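Local coordinates for cellulosomal scaffoldin (Bacteroides cellulosolvens, PDB 2XBT), which probably binds cellulose through this family 3b carbohydrate-binding module, one domain of a long secreted scaffoldin that also carries cohesin and dockerin modules, at residues K11-S15 and F140-V146; A20-I26 and N124-D130; L42-I47 and E90-A94; Y61-S67 and V111-V117. All blocks are in the same frame, centred on the assembly; numbering follows the deposited sequence.

Contact 1 (K11-S15 and F140-V146)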
# COMPACT_ATOMS: atom_id res chain seq x y z
N LYS A 11 8.30 7.57 4.54
CA LYS A 11 7.78 6.72 5.60
C LYS A 11 6.31 6.40 5.35
O LYS A 11 5.55 7.26 4.92
CB LYS A 11 7.95 7.44 6.93
CG LYS A 11 7.23 6.85 8.11
CD LYS A 11 7.61 7.61 9.38
CE LYS A 11 6.68 7.30 10.53
NZ LYS A 11 7.03 8.05 11.78
N LEU A 12 5.91 5.15 5.60
CA LEU A 12 4.53 4.75 5.37
C LEU A 12 3.82 4.51 6.69
O LEU A 12 4.32 3.78 7.54
CB LEU A 12 4.47 3.46 4.54
CG LEU A 12 3.10 2.99 4.07
CD1 LEU A 12 2.50 4.01 3.12
CD2 LEU A 12 3.18 1.62 3.39
N LEU A 13 2.65 5.13 6.84
CA LEU A 13 1.74 4.82 7.93
C LEU A 13 0.59 4.01 7.34
O LEU A 13 0.22 4.20 6.18
CB LEU A 13 1.22 6.10 8.59
CG LEU A 13 2.28 7.01 9.23
CD1 LEU A 13 1.67 8.33 9.68
CD2 LEU A 13 2.96 6.31 10.40
N PHE A 14 0.05 3.09 8.12
CA PHE A 14 -0.94 2.17 7.59
C PHE A 14 -2.08 1.99 8.59
O PHE A 14 -1.85 1.96 9.80
CB PHE A 14 -0.30 0.80 7.31
CG PHE A 14 -1.24 -0.21 6.71
CD1 PHE A 14 -1.32 -0.35 5.33
CD2 PHE A 14 -2.03 -1.01 7.52
CE1 PHE A 14 -2.18 -1.26 4.77
CE2 PHE A 14 -2.90 -1.92 6.97
CZ PHE A 14 -2.99 -2.05 5.59
N SER A 15 -3.30 1.90 8.08
CA SER A 15 -4.41 1.40 8.88
C SER A 15 -5.40 0.67 8.00
O SER A 15 -5.37 0.81 6.79
CB SER A 15 -5.13 2.53 9.62
OG SER A 15 -6.15 3.08 8.81
N PHE A 140 -3.64 4.93 12.32
CA PHE A 140 -2.42 4.84 11.52
C PHE A 140 -1.23 4.44 12.37
O PHE A 140 -0.89 5.11 13.35
CB PHE A 140 -2.10 6.16 10.81
CG PHE A 140 -2.98 6.45 9.64
CD1 PHE A 140 -2.89 5.69 8.48
CD2 PHE A 140 -3.89 7.49 9.68
CE1 PHE A 140 -3.69 5.96 7.40
CE2 PHE A 140 -4.71 7.76 8.59
CZ PHE A 140 -4.61 7.00 7.45
N GLY A 141 -0.60 3.34 11.99
CA GLY A 141 0.57 2.85 12.69
C GLY A 141 1.55 2.30 11.69
O GLY A 141 1.33 2.41 10.49
N GLU A 142 2.63 1.73 12.19
CA GLU A 142 3.63 1.10 11.35
C GLU A 142 3.14 -0.28 10.89
O GLU A 142 2.83 -1.13 11.71
CB GLU A 142 4.93 0.96 12.14
CG GLU A 142 6.05 0.21 11.44
CD GLU A 142 7.30 0.10 12.32
OE1 GLU A 142 7.32 -0.76 13.23
OE2 GLU A 142 8.25 0.89 12.11
N ASN A 143 3.04 -0.47 9.58
CA ASN A 143 2.88 -1.81 9.01
C ASN A 143 4.04 -2.05 8.06
O ASN A 143 3.96 -1.69 6.89
CB ASN A 143 1.56 -1.97 8.28
CG ASN A 143 1.38 -3.38 7.68
OD1 ASN A 143 2.24 -4.26 7.85
ND2 ASN A 143 0.27 -3.59 7.00
N LYS A 144 5.11 -2.65 8.58
CA LYS A 144 6.32 -2.92 7.81
C LYS A 144 6.18 -4.03 6.78
O LYS A 144 7.11 -4.29 6.01
CB LYS A 144 7.49 -3.25 8.75
CG LYS A 144 7.92 -2.12 9.65
CD LYS A 144 8.60 -1.01 8.87
CE LYS A 144 9.90 -0.58 9.54
NZ LYS A 144 10.47 0.66 8.92
N LEU A 145 5.02 -4.68 6.74
CA LEU A 145 4.81 -5.79 5.81
C LEU A 145 4.24 -5.31 4.46
O LEU A 145 3.96 -6.12 3.57
CB LEU A 145 3.88 -6.85 6.44
CG LEU A 145 4.30 -7.39 7.81
CD1 LEU A 145 3.17 -8.20 8.43
CD2 LEU A 145 5.56 -8.23 7.68
N VAL A 146 4.11 -4.00 4.32
CA VAL A 146 3.73 -3.40 3.03
C VAL A 146 4.97 -2.71 2.50
O VAL A 146 5.66 -2.02 3.25
CB VAL A 146 2.63 -2.34 3.19
CG1 VAL A 146 2.40 -1.59 1.88
CG2 VAL A 146 1.32 -3.00 3.67
O HOH W 1 3.43 1.21 7.23
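Start at Phe140, whose ring lies against the end of strand 11-15: Ser15 OG sits over one face, and Phe140 CB is 4.0 Å from Leu13 CB. The next residue, Gly141, makes the single antiparallel bridge: Phe14 N donates a hydrogen bond to Gly141 O (2.8 Å) and Gly141 N to Phe14 O (2.9 Å). The chain then peels away from the strand, and water 1 fills the gap, linking Leu12 O (2.7 Å) to Asn143 N (2.9 Å). Asn143 turns back: its CB is 3.5 Å from Phe14 CB, ND2 lies over one face of the Phe14 ring and donates a hydrogen bond to Ser132 O, and OD1 accepts from Leu145 N (3.0 Å), an Asx turn. Val146, closing the type I turn, packs on Leu12 (Val146 CG1 to Leu12 CD2 3.6 Å) and on Phe14 (Val146 CG2 to Phe14 CE1 4.1 Å). The chemistry implies that two backbone hydrogen bonds at Gly141 and a water-mediated link hold 140-146 to the strand at separate points.

Contact 2 (A20-I26 and N124-D130)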
# COMPACT_ATOMS: atom_id res chain seq x y z
N ALA A 20 -10.77 -7.12 10.93
CA ALA A 20 -10.38 -8.40 11.52
C ALA A 20 -9.86 -9.35 10.46
O ALA A 20 -10.02 -9.11 9.26
CB ALA A 20 -11.57 -9.03 12.24
N ALA A 21 -9.25 -10.46 10.89
CA ALA A 21 -8.77 -11.45 9.94
C ALA A 21 -9.88 -11.88 8.98
O ALA A 21 -9.66 -12.05 7.79
CB ALA A 21 -8.21 -12.65 10.68
N SER A 22 -11.09 -12.06 9.51
CA SER A 22 -12.23 -12.39 8.68
C SER A 22 -12.94 -11.09 8.30
O SER A 22 -13.45 -10.38 9.17
CB SER A 22 -13.17 -13.32 9.44
OG SER A 22 -13.99 -14.05 8.54
N SER A 23 -12.99 -10.79 7.00
CA SER A 23 -13.50 -9.50 6.54
C SER A 23 -14.18 -9.65 5.19
O SER A 23 -13.86 -10.56 4.44
CB SER A 23 -12.33 -8.51 6.43
OG SER A 23 -12.77 -7.18 6.18
N ASN A 24 -15.11 -8.76 4.87
CA ASN A 24 -15.75 -8.77 3.56
C ASN A 24 -14.84 -8.27 2.43
O ASN A 24 -15.06 -8.56 1.26
CB ASN A 24 -17.07 -7.99 3.58
CG ASN A 24 -16.88 -6.49 3.80
OD1 ASN A 24 -16.00 -6.05 4.55
ND2 ASN A 24 -17.73 -5.70 3.15
N GLN A 25 -13.81 -7.51 2.79
CA GLN A 25 -12.87 -6.97 1.80
C GLN A 25 -11.59 -6.58 2.50
O GLN A 25 -11.54 -6.47 3.71
CB GLN A 25 -13.49 -5.76 1.10
CG GLN A 25 -14.01 -4.69 2.04
CD GLN A 25 -15.00 -3.73 1.37
OE1 GLN A 25 -15.00 -3.57 0.14
NE2 GLN A 25 -15.84 -3.11 2.17
N ILE A 26 -10.52 -6.37 1.72
CA ILE A 26 -9.28 -5.89 2.30
C ILE A 26 -9.32 -4.37 2.36
O ILE A 26 -9.60 -3.72 1.35
CB ILE A 26 -8.06 -6.30 1.44
CG1 ILE A 26 -8.05 -7.81 1.21
CG2 ILE A 26 -6.79 -5.84 2.10
CD1 ILE A 26 -6.87 -8.28 0.33
N ASN A 124 -16.09 -13.58 1.14
CA ASN A 124 -15.24 -12.86 2.06
C ASN A 124 -13.79 -13.29 1.92
O ASN A 124 -13.47 -14.25 1.23
CB ASN A 124 -15.71 -13.08 3.49
CG ASN A 124 -17.15 -12.67 3.68
OD1 ASN A 124 -17.54 -11.58 3.28
ND2 ASN A 124 -17.96 -13.55 4.25
N VAL A 125 -12.93 -12.55 2.61
CA VAL A 125 -11.51 -12.78 2.57
C VAL A 125 -11.04 -13.27 3.92
O VAL A 125 -11.49 -12.79 4.96
CB VAL A 125 -10.78 -11.48 2.20
CG1 VAL A 125 -11.19 -11.02 0.82
CG2 VAL A 125 -11.07 -10.40 3.24
N ASP A 126 -10.14 -14.25 3.92
CA ASP A 126 -9.44 -14.64 5.13
C ASP A 126 -8.05 -14.03 5.09
O ASP A 126 -7.15 -14.53 4.41
CB ASP A 126 -9.33 -16.17 5.23
CG ASP A 126 -8.42 -16.61 6.36
OD1 ASP A 126 -8.28 -15.88 7.36
OD2 ASP A 126 -7.83 -17.71 6.24
N GLN A 127 -7.88 -12.94 5.83
CA GLN A 127 -6.64 -12.18 5.75
C GLN A 127 -5.58 -12.78 6.65
O GLN A 127 -4.44 -12.35 6.63
CB GLN A 127 -6.91 -10.74 6.14
CG GLN A 127 -8.14 -10.17 5.47
CD GLN A 127 -8.24 -8.68 5.66
OE1 GLN A 127 -7.68 -7.91 4.90
NE2 GLN A 127 -8.95 -8.26 6.70
N SER A 128 -5.96 -13.79 7.44
CA SER A 128 -4.99 -14.41 8.34
C SER A 128 -3.88 -15.03 7.51
O SER A 128 -2.77 -15.21 7.99
CB SER A 128 -5.63 -15.46 9.25
OG SER A 128 -6.00 -16.62 8.52
N ASN A 129 -4.20 -15.35 6.26
CA ASN A 129 -3.22 -15.90 5.33
C ASN A 129 -2.54 -14.88 4.41
O ASN A 129 -1.85 -15.26 3.47
CB ASN A 129 -3.85 -16.97 4.46
CG ASN A 129 -3.90 -18.30 5.15
OD1 ASN A 129 -2.90 -18.75 5.70
ND2 ASN A 129 -5.08 -18.92 5.16
N ASP A 130 -2.75 -13.60 4.66
CA ASP A 130 -2.13 -12.59 3.80
C ASP A 130 -0.93 -11.99 4.49
O ASP A 130 -1.06 -11.44 5.59
CB ASP A 130 -3.13 -11.49 3.44
CG ASP A 130 -4.26 -11.98 2.58
OD1 ASP A 130 -4.10 -13.00 1.86
OD2 ASP A 130 -5.32 -11.34 2.60
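Ala20 opens the contact through its carbonyl, which accepts from Gln127 NE2 (Ala20 O to Gln127 NE2, 2.9 Å). One residue on, Ala21 O takes the backbone N of the same glutamine (Ala21 O to Gln127 N, 2.8 Å), so Gln127 holds both residues. Ser22 then pairs with Asp126 as a non-hydrogen-bonded antiparallel pair, CA to CA 5.0 Å; Asp126 OD1 is busy in its own Asx turn, accepting from Ser128 N. Ser23 and Val125 form the hydrogen-bonded pair: Ser23 N to Val125 O is 3.2 Å and Val125 N to Ser23 O is 2.9 Å. Ser23 OG donates to Gln25 O (2.8 Å) across the bend. At Asn24 the pairing ends, with Asn24 CA 3.3 Å from Asn124 OD1. The Gln25 side chain hydrogen-bonds outside the segments, NE2 to Tyr27 OH and OE1 to Arg116 NH1, whereas Ile26 joins the interior, its CG2 3.6 Å from Gln127 OE1 and its side chain also touching Val117 and Tyr49. The arrangement is a short two-stranded antiparallel ladder at one end of the CBM3 jelly roll: strand 125-126 pairs with the start of the long strand 22-34, whose later part, from Ile26 on, pairs with strand 110-119.

Contact 3 (L42-I47 and E90-A94); sequences LSKITI and EIKLA
Leu93 makes the apolar centre: its m,t rotamer carries CD1 to 3.8 Å from Leu42 CD2 and 4.0 Å from Ile45 CG2. On this interior side Ile47 and Ile91, both m,t, have their CB atoms 4.3 Å apart, and both reach Met30 of the facing sheet. Strands 45-47 and 90-93 are extended (phi -94° to -127°, psi 119° to 150°) and antiparallel, 4.7 Å apart at closest approach and with 155° between their directions. Ile47 and Ile91 are the hydrogen-bonded pair (Ile47 N to Ile91 O 2.9 Å, Ile91 N to Ile47 O 2.8 Å); Thr46 and Lys92 are the non-hydrogen-bonded one, CA to CA 4.8 Å. These are neighbouring strands in one sheet of the CBM3 beta-sandwich. Residues 42-44 form a 3-10 turn (phi -62° to -101°, psi -24° to 3°), closed by Ile45 N to Leu42 O (3.0 Å). Where the strands part, water 4 sits 2.5 Å from Ile45 O and 3.0 Å from Leu93 O. On the outward face Lys92 (m,t,t,m) brings NZ to 3.1 Å from CG2 of Thr46 (chi1 p); water 3 joins Lys92 NZ and Ser43 O, each at 3.0 Å, and Glu90 salt-bridges Arg48.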
# COMPACT_ATOMS: atom_id res chain seq x y z
N LEU A 42 5.36 11.55 -7.32
CA LEU A 42 4.46 10.44 -6.99
C LEU A 42 4.31 9.44 -8.13
O LEU A 42 3.99 8.28 -7.88
CB LEU A 42 3.09 10.94 -6.56
CG LEU A 42 3.05 11.64 -5.20
CD1 LEU A 42 1.63 12.12 -4.94
CD2 LEU A 42 3.50 10.67 -4.11
N SER A 43 4.55 9.88 -9.36
CA SER A 43 4.42 8.96 -10.50
C SER A 43 5.48 7.86 -10.46
O SER A 43 5.39 6.87 -11.20
CB SER A 43 4.51 9.72 -11.83
OG SER A 43 5.84 10.13 -12.10
N LYS A 44 6.49 8.03 -9.61
CA LYS A 44 7.55 7.05 -9.48
C LYS A 44 7.39 6.14 -8.27
O LYS A 44 8.23 5.30 -8.01
CB LYS A 44 8.92 7.72 -9.43
CG LYS A 44 9.27 8.45 -10.70
CD LYS A 44 10.64 9.08 -10.59
CE LYS A 44 11.09 9.61 -11.94
NZ LYS A 44 10.08 10.54 -12.47
N ILE A 45 6.30 6.32 -7.53
CA ILE A 45 6.04 5.51 -6.35
C ILE A 45 5.16 4.31 -6.70
O ILE A 45 4.16 4.44 -7.40
CB ILE A 45 5.31 6.33 -5.28
CG1 ILE A 45 6.23 7.39 -4.65
CG2 ILE A 45 4.71 5.41 -4.21
CD1 ILE A 45 7.21 6.85 -3.63
N THR A 46 5.54 3.13 -6.21
CA THR A 46 4.64 1.98 -6.22
C THR A 46 4.56 1.41 -4.82
O THR A 46 5.50 1.52 -4.02
CB THR A 46 5.11 0.89 -7.21
OG1 THR A 46 6.48 0.58 -6.97
CG2 THR A 46 4.97 1.39 -8.61
N ILE A 47 3.40 0.82 -4.51
CA ILE A 47 3.20 0.20 -3.21
C ILE A 47 2.74 -1.22 -3.44
O ILE A 47 1.92 -1.46 -4.32
CB ILE A 47 2.15 0.96 -2.43
CG1 ILE A 47 2.65 2.38 -2.18
CG2 ILE A 47 1.86 0.27 -1.08
CD1 ILE A 47 1.59 3.32 -1.63
N GLU A 90 -0.29 -4.22 -6.68
CA GLU A 90 0.62 -3.10 -6.88
C GLU A 90 -0.17 -1.85 -7.16
O GLU A 90 -0.90 -1.77 -8.15
CB GLU A 90 1.59 -3.35 -8.03
CG GLU A 90 2.57 -2.19 -8.23
CD GLU A 90 3.73 -2.56 -9.13
OE1 GLU A 90 3.60 -2.41 -10.36
OE2 GLU A 90 4.77 -3.01 -8.62
N ILE A 91 -0.01 -0.87 -6.28
CA ILE A 91 -0.68 0.41 -6.41
C ILE A 91 0.29 1.42 -6.99
O ILE A 91 1.41 1.58 -6.50
CB ILE A 91 -1.24 0.86 -5.05
CG1 ILE A 91 -2.28 -0.15 -4.56
CG2 ILE A 91 -1.85 2.26 -5.13
CD1 ILE A 91 -2.69 0.07 -3.13
N LYS A 92 -0.13 2.10 -8.05
CA LYS A 92 0.72 3.09 -8.69
C LYS A 92 0.04 4.43 -8.58
O LYS A 92 -1.16 4.53 -8.80
CB LYS A 92 0.92 2.75 -10.16
CG LYS A 92 1.96 1.70 -10.46
CD LYS A 92 2.26 1.68 -11.96
CE LYS A 92 3.37 0.71 -12.31
NZ LYS A 92 4.65 1.09 -11.67
N LEU A 93 0.80 5.46 -8.22
CA LEU A 93 0.28 6.81 -8.16
C LEU A 93 0.59 7.46 -9.48
O LEU A 93 1.63 7.19 -10.07
CB LEU A 93 0.92 7.55 -6.99
CG LEU A 93 0.62 6.86 -5.66
CD1 LEU A 93 1.35 7.56 -4.52
CD2 LEU A 93 -0.89 6.83 -5.41
N ALA A 94 -0.32 8.29 -9.99
CA ALA A 94 -0.21 8.75 -11.37
C ALA A 94 0.50 10.09 -11.51
O ALA A 94 1.24 10.31 -12.47
CB ALA A 94 -1.58 8.79 -12.04
O HOH W 2 2.56 6.13 -12.54
O HOH W 3 5.50 3.91 -11.14
O HOH W 4 3.80 5.21 -9.79

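Contact 4 (Y61-S67 and V111-V117); sequences YYSDYVS and VTIQGRV
Arg116, Tyr61 and Gln114 lose the most surface here. Strands 61-66 and 111-117 are antiparallel, 4.6 Å apart at closest approach, with 155° between their directions. Tyr61-Val117, Ser63-Gly115 and Val66-Ile113 are non-hydrogen-bonded pairs. Arg116 pairs with Tyr62 (Tyr62 N to Arg116 O 2.8 Å, Arg116 N to Tyr62 O 3.0 Å). Tyr62 CB lies over one face of the guanidinium of Arg116 (m,t,m), which makes a two-pronged salt bridge with Asp64, NE to OD2 2.7 Å and NH2 to OD1 2.8 Å. This pair beside tyrosines is consistent with the planar strip by which related CBM3 modules bind cellulose. Gln114 sits opposite a classic beta bulge, a one-residue register shift with Asp64 at phi/psi -80°/-47°: its O accepts from Asp64 N (3.0 Å) and Tyr65 N (3.2 Å), and Gln114 N donates to Tyr65 O (2.7 Å). Tyr61, chi1 t, lies on the other face, CD1 3.6 Å from Val117 CG2 and OH 3.5 Å from Gly115 CA, where a CB would clash. Water 5 joins Tyr61 OH, Ser63 OG and Gln114 O. Ser67 OG accepts from Thr112 N (2.8 Å). Strand 110-119 lies between 59-66 and 22-34; Tyr61 packs across the sandwich on strands 71-82 and 85-93.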
# COMPACT_ATOMS: atom_id res chain seq x y z
N TYR A 61 -9.95 -3.60 -7.33
CA TYR A 61 -9.43 -2.56 -6.45
C TYR A 61 -10.32 -1.33 -6.56
O TYR A 61 -10.63 -0.87 -7.66
CB TYR A 61 -8.00 -2.19 -6.83
CG TYR A 61 -7.41 -1.09 -5.97
CD1 TYR A 61 -6.89 -1.38 -4.72
CD2 TYR A 61 -7.39 0.23 -6.40
CE1 TYR A 61 -6.35 -0.37 -3.91
CE2 TYR A 61 -6.85 1.25 -5.61
CZ TYR A 61 -6.33 0.94 -4.37
OH TYR A 61 -5.80 1.92 -3.58
N TYR A 62 -10.73 -0.81 -5.40
CA TYR A 62 -11.57 0.37 -5.31
C TYR A 62 -10.78 1.54 -4.75
O TYR A 62 -10.35 1.51 -3.60
CB TYR A 62 -12.79 0.09 -4.43
CG TYR A 62 -13.72 -0.94 -5.05
CD1 TYR A 62 -14.61 -0.58 -6.05
CD2 TYR A 62 -13.69 -2.27 -4.64
CE1 TYR A 62 -15.46 -1.52 -6.63
CE2 TYR A 62 -14.53 -3.21 -5.20
CZ TYR A 62 -15.41 -2.83 -6.20
OH TYR A 62 -16.24 -3.77 -6.76
N SER A 63 -10.59 2.57 -5.57
CA SER A 63 -9.88 3.76 -5.10
C SER A 63 -10.87 4.76 -4.50
O SER A 63 -11.52 5.52 -5.22
CB SER A 63 -9.08 4.39 -6.24
OG SER A 63 -8.21 5.40 -5.75
N ASP A 64 -10.97 4.76 -3.18
CA ASP A 64 -11.94 5.59 -2.47
C ASP A 64 -11.45 7.03 -2.34
O ASP A 64 -12.21 7.98 -2.57
CB ASP A 64 -12.19 5.05 -1.06
CG ASP A 64 -12.89 3.69 -1.07
OD1 ASP A 64 -13.64 3.38 -2.02
OD2 ASP A 64 -12.66 2.92 -0.12
N TYR A 65 -10.19 7.20 -1.94
CA TYR A 65 -9.65 8.53 -1.72
C TYR A 65 -8.14 8.59 -1.95
O TYR A 65 -7.40 7.75 -1.44
CB TYR A 65 -9.99 9.02 -0.32
CG TYR A 65 -9.40 10.39 -0.01
CD1 TYR A 65 -9.81 11.50 -0.72
CD2 TYR A 65 -8.44 10.56 0.98
CE1 TYR A 65 -9.29 12.76 -0.46
CE2 TYR A 65 -7.91 11.81 1.26
CZ TYR A 65 -8.35 12.91 0.52
OH TYR A 65 -7.85 14.17 0.77
N VAL A 66 -7.70 9.56 -2.74
CA VAL A 66 -6.28 9.81 -2.90
C VAL A 66 -6.09 11.31 -2.83
O VAL A 66 -6.61 12.04 -3.67
CB VAL A 66 -5.77 9.29 -4.25
CG1 VAL A 66 -4.27 9.49 -4.35
CG2 VAL A 66 -6.14 7.82 -4.43
N SER A 67 -5.35 11.77 -1.82
CA SER A 67 -5.28 13.20 -1.52
C SER A 67 -4.50 14.01 -2.56
O SER A 67 -4.71 15.21 -2.69
CB SER A 67 -4.71 13.44 -0.13
OG SER A 67 -3.34 13.10 -0.06
N VAL A 111 0.87 12.15 1.36
CA VAL A 111 -0.27 11.81 0.54
C VAL A 111 -1.04 10.69 1.22
O VAL A 111 -0.45 9.75 1.75
CB VAL A 111 0.16 11.40 -0.88
CG1 VAL A 111 1.12 10.20 -0.82
CG2 VAL A 111 -1.06 11.09 -1.73
N THR A 112 -2.36 10.83 1.23
CA THR A 112 -3.24 9.81 1.79
C THR A 112 -3.84 8.96 0.67
O THR A 112 -4.36 9.48 -0.31
CB THR A 112 -4.36 10.45 2.61
OG1 THR A 112 -3.78 11.13 3.73
CG2 THR A 112 -5.33 9.39 3.10
N ILE A 113 -3.77 7.63 0.82
CA ILE A 113 -4.32 6.72 -0.16
C ILE A 113 -5.26 5.76 0.57
O ILE A 113 -4.84 5.08 1.51
CB ILE A 113 -3.19 5.92 -0.83
CG1 ILE A 113 -2.17 6.88 -1.46
CG2 ILE A 113 -3.74 4.94 -1.87
CD1 ILE A 113 -0.80 6.26 -1.69
N GLN A 114 -6.52 5.73 0.15
CA GLN A 114 -7.50 4.83 0.75
C GLN A 114 -8.09 3.95 -0.33
O GLN A 114 -8.67 4.43 -1.28
CB GLN A 114 -8.60 5.62 1.46
CG GLN A 114 -8.08 6.56 2.51
CD GLN A 114 -9.17 7.33 3.24
OE1 GLN A 114 -10.36 7.14 2.97
NE2 GLN A 114 -8.77 8.20 4.16
N GLY A 115 -7.92 2.64 -0.17
CA GLY A 115 -8.36 1.71 -1.18
C GLY A 115 -8.94 0.48 -0.53
O GLY A 115 -8.71 0.20 0.65
N ARG A 116 -9.71 -0.27 -1.31
CA ARG A 116 -10.25 -1.53 -0.84
C ARG A 116 -10.08 -2.56 -1.92
O ARG A 116 -10.10 -2.23 -3.11
CB ARG A 116 -11.73 -1.40 -0.51
CG ARG A 116 -12.02 -0.66 0.78
CD ARG A 116 -13.50 -0.36 0.88
NE ARG A 116 -13.93 0.53 -0.20
CZ ARG A 116 -14.86 0.22 -1.10
NH1 ARG A 116 -15.47 -0.96 -1.06
NH2 ARG A 116 -15.18 1.10 -2.03
N VAL A 117 -9.91 -3.81 -1.51
CA VAL A 117 -9.92 -4.91 -2.47
C VAL A 117 -11.00 -5.93 -2.09
O VAL A 117 -11.11 -6.36 -0.93
CB VAL A 117 -8.55 -5.58 -2.56
CG1 VAL A 117 -8.63 -6.81 -3.45
CG2 VAL A 117 -7.54 -4.59 -3.13
O HOH W 5 -6.74 4.52 -3.67

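Contacts 1, 2 and 4 involve the sheet containing strand 22-34; contact 3 belongs to the facing sheet. Contacts 1 and 3 are buried and meet where Val146 packs on Ile47. Contact 4 is partly buried: Tyr61, Ile113 and Val117 face the core, where Ile91 and Leu93 of contact 3 meet Tyr61 and Ile113, while Tyr62, Asp64, Tyr65 and Arg116 lie on its outer side. Contact 2, whose centre lies about 16 Å from the centre of the chain, is the most peripheral, joined to contact 4 by probable hydrogen bonds Ile26 N to Val117 O and Gln25 OE1 to Arg116 NH1. Contact 3 is largely aliphatic, contact 1 mixes aromatic packing with one bridge, contact 2 is mostly backbone and amide hydrogen bonds, and contact 4 alone has a salt bridge across its segments.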